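Local coordinates for DNA repair protein RAD7 (Saccharomyces cerevisiae, PDB 5ZB2), which acts in the global genome repair complex, promoting nucleotide excision repair of nontranscribed DNA, and interacts with Elc1, at residues R154-D168 against T181-N195. Residues are numbered along the deposited sequence; the frame is centred on the assembly and turned at random.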
ATOM      1  N   ARG A 154       0.064  25.757   7.164  1.00 48.78           N
ATOM      2  CA  ARG A 154       1.343  25.069   7.283  1.00 48.71           C
ATOM      3  C   ARG A 154       2.239  25.239   6.066  1.00 45.57           C
ATOM      4  O   ARG A 154       3.461  25.167   6.201  1.00 43.57           O
ATOM      5  CB  ARG A 154       1.121  23.566   7.503  1.00 49.97           C
ATOM      6  CG  ARG A 154       0.255  23.206   8.703  1.00 57.13           C
ATOM      7  CD  ARG A 154      -0.306  21.792   8.559  1.00 51.89           C
ATOM      8  NE  ARG A 154       0.733  20.823   8.210  1.00 49.56           N
ATOM      9  CZ  ARG A 154       0.499  19.604   7.735  1.00 48.69           C
ATOM     10  NH1 ARG A 154      -0.747  19.185   7.541  1.00 49.00           N
ATOM     11  NH2 ARG A 154       1.514  18.800   7.448  1.00 48.55           N
ATOM     12  N   LEU A 155       1.660  25.454   4.889  1.00 44.46           N
ATOM     13  CA  LEU A 155       2.401  25.433   3.635  1.00 43.26           C
ATOM     14  C   LEU A 155       3.022  26.805   3.390  1.00 42.80           C
ATOM     15  O   LEU A 155       2.312  27.780   3.125  1.00 43.05           O
ATOM     16  CB  LEU A 155       1.475  25.033   2.490  1.00 44.54           C
ATOM     17  CG  LEU A 155       2.121  24.665   1.158  1.00 42.89           C
ATOM     18  CD1 LEU A 155       3.060  23.477   1.311  1.00 40.12           C
ATOM     19  CD2 LEU A 155       1.034  24.365   0.140  1.00 41.67           C
ATOM     20  N   GLU A 156       4.351  26.878   3.478  1.00 41.00           N
ATOM     21  CA  GLU A 156       5.085  28.109   3.213  1.00 41.43           C
ATOM     22  C   GLU A 156       5.679  28.164   1.811  1.00 38.92           C
ATOM     23  O   GLU A 156       5.996  29.260   1.335  1.00 37.62           O
ATOM     24  CB  GLU A 156       6.216  28.278   4.235  1.00 42.51           C
ATOM     25  CG  GLU A 156       5.736  28.400   5.673  1.00 47.18           C
ATOM     26  CD  GLU A 156       6.860  28.270   6.686  1.00 49.05           C
ATOM     27  OE1 GLU A 156       6.560  28.050   7.878  1.00 54.72           O
ATOM     28  OE2 GLU A 156       8.040  28.377   6.295  1.00 50.61           O
ATOM     29  N   GLU A 157       5.834  27.022   1.145  1.00 37.44           N
ATOM     30  CA  GLU A 157       6.475  26.963  -0.163  1.00 38.27           C
ATOM     31  C   GLU A 157       5.763  25.919  -1.008  1.00 38.09           C
ATOM     32  O   GLU A 157       5.661  24.756  -0.604  1.00 36.03           O
ATOM     33  CB  GLU A 157       7.964  26.627  -0.028  1.00 38.37           C
ATOM     34  CG  GLU A 157       8.705  26.556  -1.341  1.00 40.11           C
ATOM     35  CD  GLU A 157      10.211  26.564  -1.159  1.00 44.20           C
ATOM     36  OE1 GLU A 157      10.727  25.702  -0.416  1.00 44.40           O
ATOM     37  OE2 GLU A 157      10.877  27.440  -1.751  1.00 49.60           O
ATOM     38  N   PHE A 158       5.268  26.330  -2.173  1.00 36.56           N
ATOM     39  CA  PHE A 158       4.574  25.419  -3.075  1.00 36.82           C
ATOM     40  C   PHE A 158       4.967  25.742  -4.507  1.00 37.10           C
ATOM     41  O   PHE A 158       4.763  26.869  -4.971  1.00 34.61           O
ATOM     42  CB  PHE A 158       3.055  25.510  -2.899  1.00 35.66           C
ATOM     43  CG  PHE A 158       2.291  24.488  -3.695  1.00 34.84           C
ATOM     44  CD1 PHE A 158       2.332  23.145  -3.346  1.00 35.33           C
ATOM     45  CD2 PHE A 158       1.534  24.866  -4.792  1.00 34.62           C
ATOM     46  CE1 PHE A 158       1.636  22.199  -4.076  1.00 34.00           C
ATOM     47  CE2 PHE A 158       0.832  23.921  -5.529  1.00 33.18           C
ATOM     48  CZ  PHE A 158       0.883  22.588  -5.165  1.00 33.05           C
ATOM     49  N   HIS A 159       5.543  24.753  -5.191  1.00 35.48           N
ATOM     50  CA  HIS A 159       5.838  24.824  -6.616  1.00 36.77           C
ATOM     51  C   HIS A 159       5.217  23.608  -7.286  1.00 35.76           C
ATOM     52  O   HIS A 159       5.462  22.474  -6.861  1.00 35.18           O
ATOM     53  CB  HIS A 159       7.349  24.853  -6.880  1.00 37.54           C
ATOM     54  CG  HIS A 159       8.044  26.045  -6.300  1.00 44.71           C
ATOM     55  ND1 HIS A 159       8.758  26.938  -7.072  1.00 41.39           N
ATOM     56  CD2 HIS A 159       8.134  26.494  -5.026  1.00 43.47           C
ATOM     57  CE1 HIS A 159       9.257  27.886  -6.298  1.00 42.32           C
ATOM     58  NE2 HIS A 159       8.892  27.640  -5.052  1.00 41.43           N
ATOM     59  N   ILE A 160       4.404  23.843  -8.317  1.00 34.00           N
ATOM     60  CA  ILE A 160       3.812  22.770  -9.106  1.00 34.62           C
ATOM     61  C   ILE A 160       4.049  23.057 -10.584  1.00 36.30           C
ATOM     62  O   ILE A 160       4.000  24.213 -11.019  1.00 34.72           O
ATOM     63  CB  ILE A 160       2.307  22.597  -8.811  1.00 36.06           C
ATOM     64  CG1 ILE A 160       1.729  21.493  -9.705  1.00 36.44           C
ATOM     65  CG2 ILE A 160       1.567  23.917  -9.002  1.00 34.03           C
ATOM     66  CD1 ILE A 160       0.364  21.032  -9.293  1.00 37.15           C
ATOM     67  N   SER A 161       4.291  21.999 -11.358  1.00 33.08           N
ATOM     68  CA  SER A 161       4.627  22.147 -12.765  1.00 35.28           C
ATOM     69  C   SER A 161       4.063  20.981 -13.566  1.00 33.28           C
ATOM     70  O   SER A 161       3.842  19.885 -13.042  1.00 31.45           O
ATOM     71  CB  SER A 161       6.144  22.229 -12.971  1.00 36.54           C
ATOM     72  OG  SER A 161       6.718  23.236 -12.158  1.00 45.53           O
ATOM     73  N   ASN A 162       3.830  21.241 -14.855  1.00 30.55           N
ATOM     74  CA  ASN A 162       3.551  20.208 -15.855  1.00 35.17           C
ATOM     75  C   ASN A 162       2.315  19.373 -15.503  1.00 33.87           C
ATOM     76  O   ASN A 162       2.381  18.153 -15.336  1.00 31.08           O
ATOM     77  CB  ASN A 162       4.778  19.310 -16.048  1.00 33.24           C
ATOM     78  CG  ASN A 162       5.842  19.967 -16.896  1.00 34.69           C
ATOM     79  OD1 ASN A 162       5.553  20.491 -17.968  1.00 32.73           O
ATOM     80  ND2 ASN A 162       7.077  19.958 -16.413  1.00 36.16           N
ATOM     81  N   THR A 163       1.170  20.050 -15.430  1.00 31.89           N
ATOM     82  CA  THR A 163      -0.114  19.359 -15.307  1.00 32.47           C
ATOM     83  C   THR A 163      -1.225  20.324 -15.683  1.00 32.71           C
ATOM     84  O   THR A 163      -1.307  21.416 -15.116  1.00 31.46           O
ATOM     85  CB  THR A 163      -0.329  18.823 -13.892  1.00 33.10           C
ATOM     86  OG1 THR A 163      -1.656  18.296 -13.785  1.00 34.21           O
ATOM     87  CG2 THR A 163      -0.133  19.920 -12.845  1.00 32.47           C
ATOM     88  N   HIS A 164      -2.078  19.929 -16.630  1.00 30.36           N
ATOM     89  CA  HIS A 164      -3.205  20.763 -17.024  1.00 33.49           C
ATOM     90  C   HIS A 164      -4.430  20.532 -16.147  1.00 30.95           C
ATOM     91  O   HIS A 164      -5.476  21.140 -16.393  1.00 31.12           O
ATOM     92  CB  HIS A 164      -3.556  20.541 -18.507  1.00 35.98           C
ATOM     93  CG  HIS A 164      -4.086  19.177 -18.828  1.00 36.88           C
ATOM     94  ND1 HIS A 164      -5.237  18.666 -18.265  1.00 36.25           N
ATOM     95  CD2 HIS A 164      -3.639  18.231 -19.688  1.00 37.02           C
ATOM     96  CE1 HIS A 164      -5.464  17.458 -18.749  1.00 37.56           C
ATOM     97  NE2 HIS A 164      -4.508  17.171 -19.613  1.00 37.78           N
ATOM     98  N   ARG A 165      -4.317  19.685 -15.124  1.00 31.23           N
ATOM     99  CA  ARG A 165      -5.400  19.443 -14.182  1.00 34.76           C
ATOM    100  C   ARG A 165      -5.298  20.309 -12.933  1.00 31.67           C
ATOM    101  O   ARG A 165      -6.161  20.210 -12.057  1.00 32.34           O
ATOM    102  CB  ARG A 165      -5.438  17.961 -13.788  1.00 33.22           C
ATOM    103  CG  ARG A 165      -6.044  17.064 -14.860  1.00 36.25           C
ATOM    104  CD  ARG A 165      -5.909  15.587 -14.518  1.00 32.58           C
ATOM    105  NE  ARG A 165      -6.537  14.740 -15.526  1.00 34.52           N
ATOM    106  CZ  ARG A 165      -6.226  13.461 -15.739  1.00 32.83           C
ATOM    107  NH1 ARG A 165      -5.278  12.867 -15.026  1.00 32.34           N
ATOM    108  NH2 ARG A 165      -6.853  12.779 -16.686  1.00 33.72           N
ATOM    109  N   PHE A 166      -4.265  21.143 -12.825  1.00 32.82           N
ATOM    110  CA  PHE A 166      -4.199  22.181 -11.796  1.00 33.55           C
ATOM    111  C   PHE A 166      -4.894  23.418 -12.358  1.00 31.68           C
ATOM    112  O   PHE A 166      -4.291  24.219 -13.076  1.00 32.40           O
ATOM    113  CB  PHE A 166      -2.756  22.470 -11.405  1.00 34.27           C
ATOM    114  CG  PHE A 166      -2.623  23.305 -10.166  1.00 32.78           C
ATOM    115  CD1 PHE A 166      -2.792  22.736  -8.917  1.00 34.63           C
ATOM    116  CD2 PHE A 166      -2.331  24.658 -10.250  1.00 32.95           C
ATOM    117  CE1 PHE A 166      -2.672  23.497  -7.765  1.00 35.62           C
ATOM    118  CE2 PHE A 166      -2.208  25.428  -9.103  1.00 33.99           C
ATOM    119  CZ  PHE A 166      -2.380  24.847  -7.859  1.00 33.69           C
ATOM    120  N   THR A 167      -6.169  23.573 -12.031  1.00 31.64           N
ATOM    121  CA  THR A 167      -7.024  24.558 -12.672  1.00 35.64           C
ATOM    122  C   THR A 167      -7.038  25.866 -11.888  1.00 34.65           C
ATOM    123  O   THR A 167      -6.474  25.980 -10.800  1.00 32.26           O
ATOM    124  CB  THR A 167      -8.445  24.012 -12.796  1.00 37.34           C
ATOM    125  OG1 THR A 167      -9.007  23.864 -11.486  1.00 38.80           O
ATOM    126  CG2 THR A 167      -8.433  22.652 -13.498  1.00 37.76           C
ATOM    127  N   ASP A 168      -7.706  26.869 -12.463  1.00 35.58           N
ATOM    128  CA  ASP A 168      -7.902  28.132 -11.756  1.00 37.58           C
ATOM    129  C   ASP A 168      -8.581  27.908 -10.410  1.00 38.12           C
ATOM    130  O   ASP A 168      -8.227  28.548  -9.411  1.00 38.20           O
ATOM    131  CB  ASP A 168      -8.719  29.091 -12.625  1.00 38.03           C
ATOM    132  CG  ASP A 168      -7.888  29.736 -13.720  1.00 38.18           C
ATOM    133  OD1 ASP A 168      -6.712  30.077 -13.456  1.00 36.15           O
ATOM    134  OD2 ASP A 168      -8.403  29.900 -14.848  1.00 37.87           O
ATOM    135  N   THR A 181       0.331  32.438   4.224  1.00 39.75           N
ATOM    136  CA  THR A 181       1.451  31.651   4.723  1.00 41.68           C
ATOM    137  C   THR A 181       2.568  31.495   3.700  1.00 40.02           C
ATOM    138  O   THR A 181       3.717  31.252   4.090  1.00 39.04           O
ATOM    139  CB  THR A 181       0.958  30.265   5.150  1.00 42.28           C
ATOM    140  OG1 THR A 181      -0.140  30.414   6.057  1.00 45.59           O
ATOM    141  CG2 THR A 181       2.062  29.474   5.837  1.00 44.19           C
ATOM    142  N   LEU A 182       2.265  31.643   2.414  1.00 39.55           N
ATOM    143  CA  LEU A 182       3.254  31.406   1.369  1.00 38.77           C
ATOM    144  C   LEU A 182       4.337  32.477   1.382  1.00 38.60           C
ATOM    145  O   LEU A 182       4.046  33.678   1.362  1.00 39.28           O
ATOM    146  CB  LEU A 182       2.576  31.377  -0.000  1.00 38.41           C
ATOM    147  CG  LEU A 182       1.678  30.179  -0.317  1.00 36.90           C
ATOM    148  CD1 LEU A 182       0.919  30.434  -1.604  1.00 36.43           C
ATOM    149  CD2 LEU A 182       2.496  28.891  -0.419  1.00 38.36           C
ATOM    150  N   VAL A 183       5.594  32.036   1.413  1.00 36.40           N
ATOM    151  CA  VAL A 183       6.738  32.896   1.134  1.00 38.73           C
ATOM    152  C   VAL A 183       7.445  32.506  -0.151  1.00 38.83           C
ATOM    153  O   VAL A 183       8.403  33.186  -0.550  1.00 37.33           O
ATOM    154  CB  VAL A 183       7.736  32.906   2.308  1.00 40.02           C
ATOM    155  CG1 VAL A 183       7.123  33.598   3.517  1.00 41.72           C
ATOM    156  CG2 VAL A 183       8.176  31.494   2.660  1.00 39.11           C
ATOM    157  N   SER A 184       7.003  31.438  -0.816  1.00 36.49           N
ATOM    158  CA  SER A 184       7.620  30.966  -2.052  1.00 38.34           C
ATOM    159  C   SER A 184       6.560  30.261  -2.886  1.00 37.21           C
ATOM    160  O   SER A 184       5.834  29.404  -2.371  1.00 35.82           O
ATOM    161  CB  SER A 184       8.788  30.023  -1.752  1.00 38.85           C
ATOM    162  OG  SER A 184       9.237  29.366  -2.923  1.00 41.85           O
ATOM    163  N   LEU A 185       6.464  30.632  -4.165  1.00 35.56           N
ATOM    164  CA  LEU A 185       5.426  30.117  -5.048  1.00 36.18           C
ATOM    165  C   LEU A 185       5.991  29.888  -6.443  1.00 35.68           C
ATOM    166  O   LEU A 185       6.695  30.744  -6.989  1.00 33.23           O
ATOM    167  CB  LEU A 185       4.235  31.080  -5.130  1.00 33.03           C
ATOM    168  CG  LEU A 185       3.115  30.680  -6.094  1.00 34.64           C
ATOM    169  CD1 LEU A 185       2.408  29.406  -5.623  1.00 35.50           C
ATOM    170  CD2 LEU A 185       2.124  31.819  -6.252  1.00 36.84           C
ATOM    171  N   GLY A 186       5.664  28.732  -7.017  1.00 34.85           N
ATOM    172  CA  GLY A 186       6.071  28.404  -8.368  1.00 35.81           C
ATOM    173  C   GLY A 186       4.927  27.892  -9.220  1.00 34.75           C
ATOM    174  O   GLY A 186       4.174  27.007  -8.799  1.00 33.62           O
ATOM    175  N   LEU A 187       4.786  28.450 -10.420  1.00 34.88           N
ATOM    176  CA  LEU A 187       3.735  28.066 -11.363  1.00 33.53           C
ATOM    177  C   LEU A 187       4.381  27.953 -12.735  1.00 35.82           C
ATOM    178  O   LEU A 187       4.735  28.973 -13.336  1.00 34.39           O
ATOM    179  CB  LEU A 187       2.597  29.090 -11.381  1.00 34.24           C
ATOM    180  CG  LEU A 187       1.934  29.385 -10.033  1.00 34.28           C
ATOM    181  CD1 LEU A 187       1.005  30.598 -10.125  1.00 36.51           C
ATOM    182  CD2 LEU A 187       1.174  28.163  -9.543  1.00 34.57           C
ATOM    183  N   SER A 188       4.536  26.726 -13.233  1.00 33.00           N
ATOM    184  CA  SER A 188       5.302  26.490 -14.453  1.00 36.88           C
ATOM    185  C   SER A 188       4.561  25.509 -15.347  1.00 35.62           C
ATOM    186  O   SER A 188       4.286  24.377 -14.936  1.00 32.71           O
ATOM    187  CB  SER A 188       6.698  25.958 -14.123  1.00 37.29           C
ATOM    188  OG  SER A 188       7.301  25.384 -15.271  1.00 53.31           O
ATOM    189  N   ARG A 189       4.258  25.936 -16.572  1.00 35.04           N
ATOM    190  CA  ARG A 189       3.664  25.064 -17.583  1.00 36.88           C
ATOM    191  C   ARG A 189       2.356  24.453 -17.075  1.00 36.35           C
ATOM    192  O   ARG A 189       2.169  23.233 -17.049  1.00 35.14           O
ATOM    193  CB  ARG A 189       4.659  23.977 -18.002  1.00 38.88           C
ATOM    194  CG  ARG A 189       5.848  24.499 -18.790  1.00 43.39           C
ATOM    195  CD  ARG A 189       6.676  23.368 -19.384  1.00 49.56           C
ATOM    196  NE  ARG A 189       7.740  23.872 -20.251  1.00 57.10           N
ATOM    197  CZ  ARG A 189       7.580  24.189 -21.535  1.00 63.53           C
ATOM    198  NH1 ARG A 189       6.396  24.059 -22.121  1.00 62.82           N
ATOM    199  NH2 ARG A 189       8.610  24.642 -22.239  1.00 59.19           N
ATOM    200  N   LEU A 190       1.445  25.337 -16.667  1.00 35.82           N
ATOM    201  CA  LEU A 190       0.123  24.957 -16.175  1.00 34.72           C
ATOM    202  C   LEU A 190      -0.904  25.456 -17.190  1.00 35.19           C
ATOM    203  O   LEU A 190      -1.312  26.620 -17.158  1.00 36.77           O
ATOM    204  CB  LEU A 190      -0.112  25.527 -14.779  1.00 34.66           C
ATOM    205  CG  LEU A 190       0.980  25.162 -13.764  1.00 35.12           C
ATOM    206  CD1 LEU A 190       0.751  25.875 -12.441  1.00 34.07           C
ATOM    207  CD2 LEU A 190       1.054  23.651 -13.544  1.00 33.24           C
ATOM    208  N   ASP A 191      -1.324  24.560 -18.086  1.00 31.83           N
ATOM    209  CA  ASP A 191      -2.091  24.963 -19.260  1.00 36.72           C
ATOM    210  C   ASP A 191      -3.474  25.503 -18.914  1.00 35.33           C
ATOM    211  O   ASP A 191      -4.055  26.227 -19.727  1.00 34.22           O
ATOM    212  CB  ASP A 191      -2.230  23.779 -20.224  1.00 39.56           C
ATOM    213  CG  ASP A 191      -0.934  23.462 -20.958  1.00 42.58           C
ATOM    214  OD1 ASP A 191       0.142  23.941 -20.538  1.00 40.02           O
ATOM    215  OD2 ASP A 191      -0.994  22.727 -21.963  1.00 49.13           O
ATOM    216  N   SER A 192      -4.015  25.165 -17.745  1.00 35.60           N
ATOM    217  CA  SER A 192      -5.364  25.564 -17.366  1.00 34.39           C
ATOM    218  C   SER A 192      -5.394  26.800 -16.475  1.00 34.26           C
ATOM    219  O   SER A 192      -6.478  27.227 -16.068  1.00 35.47           O
ATOM    220  CB  SER A 192      -6.070  24.406 -16.650  1.00 35.03           C
ATOM    221  OG  SER A 192      -6.263  23.300 -17.519  1.00 35.58           O
ATOM    222  N   ILE A 193      -4.244  27.377 -16.162  1.00 33.00           N
ATOM    223  CA  ILE A 193      -4.166  28.523 -15.267  1.00 34.61           C
ATOM    224  C   ILE A 193      -4.263  29.798 -16.091  1.00 35.39           C
ATOM    225  O   ILE A 193      -3.534  29.971 -17.075  1.00 36.91           O
ATOM    226  CB  ILE A 193      -2.864  28.491 -14.448  1.00 33.48           C
ATOM    227  CG1 ILE A 193      -2.851  27.289 -13.492  1.00 33.60           C
ATOM    228  CG2 ILE A 193      -2.664  29.795 -13.676  1.00 35.35           C
ATOM    229  CD1 ILE A 193      -3.953  27.282 -12.437  1.00 33.69           C
ATOM    230  N   SER A 194      -5.172  30.688 -15.693  1.00 36.17           N
ATOM    231  CA  SER A 194      -5.276  32.009 -16.302  1.00 37.96           C
ATOM    232  C   SER A 194      -5.432  33.142 -15.298  1.00 37.20           C
ATOM    233  O   SER A 194      -5.219  34.298 -15.679  1.00 37.82           O
ATOM    234  CB  SER A 194      -6.460  32.061 -17.275  1.00 36.85           C
ATOM    235  OG  SER A 194      -7.681  32.068 -16.562  1.00 35.04           O
ATOM    236  N   ASN A 195      -5.777  32.862 -14.045  1.00 36.91           N
ATOM    237  CA  ASN A 195      -6.061  33.901 -13.053  1.00 39.42           C
ATOM    238  C   ASN A 195      -4.811  34.322 -12.283  1.00 37.48           C
ATOM    239  O   ASN A 195      -4.801  34.374 -11.051  1.00 32.17           O
ATOM    240  CB  ASN A 195      -7.147  33.419 -12.098  1.00 40.62           C
ATOM    241  CG  ASN A 195      -8.482  33.231 -12.785  1.00 45.78           C
ATOM    242  OD1 ASN A 195      -8.578  33.306 -14.012  1.00 45.46           O
ATOM    243  ND2 ASN A 195      -9.524  32.982 -11.998  1.00 60.62           N
TER
HETATM  244  O   HOH W   1      -2.761  23.639 -15.503  1.00 31.20           O
HETATM  245  O   HOH W   2      -9.002  26.801 -15.300  1.00 38.66           O
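Two neighbouring parallel strands of the leucine-rich-repeat solenoid meet where F158 and I160 pair with L185 and L187; strands 157-161 and 184-188 run 6° apart and are linked through helix 168-178. G186 N bonds F158 O in the carbonyl plane (2.9 Å), whereas I160 N meets G186 O from above the plane of the G186 carbonyl.

On the face bearing E157, H159 and S184, the S184 hydroxyl bridges E157 and H159. It gives its proton to the anti lone pair of E157 OE2, and S184 OG accepts the N-H of H159 NE2 at 2.8 Å, nearly straight (168°) and in the ring plane; E157 OE1 is held by S130. With H159 CG set beside its own backbone N (chi1 -62°), the imidazole lies across the neighbouring strand, G186 N 3.5 Å above its plane and over its centre. Replacing H159 with an alanine would probably uncover the G186 backbone and cost the S184 hydroxyl its N-H donor.

Toward the helices, I160 CG2 sits over one F166 ring face, and I193 CD1 approaches F166 CD2 obliquely at 3.8 Å. Beyond the strands, D168 OD1 takes S194 N on its syn lone pair (2.8 Å) and N195 N from above the carboxylate plane. These two N-H bonds tie the start of helix 168-178 to loop residues S194 and N195, and are likely to stabilise the D168 carboxylate as an anion.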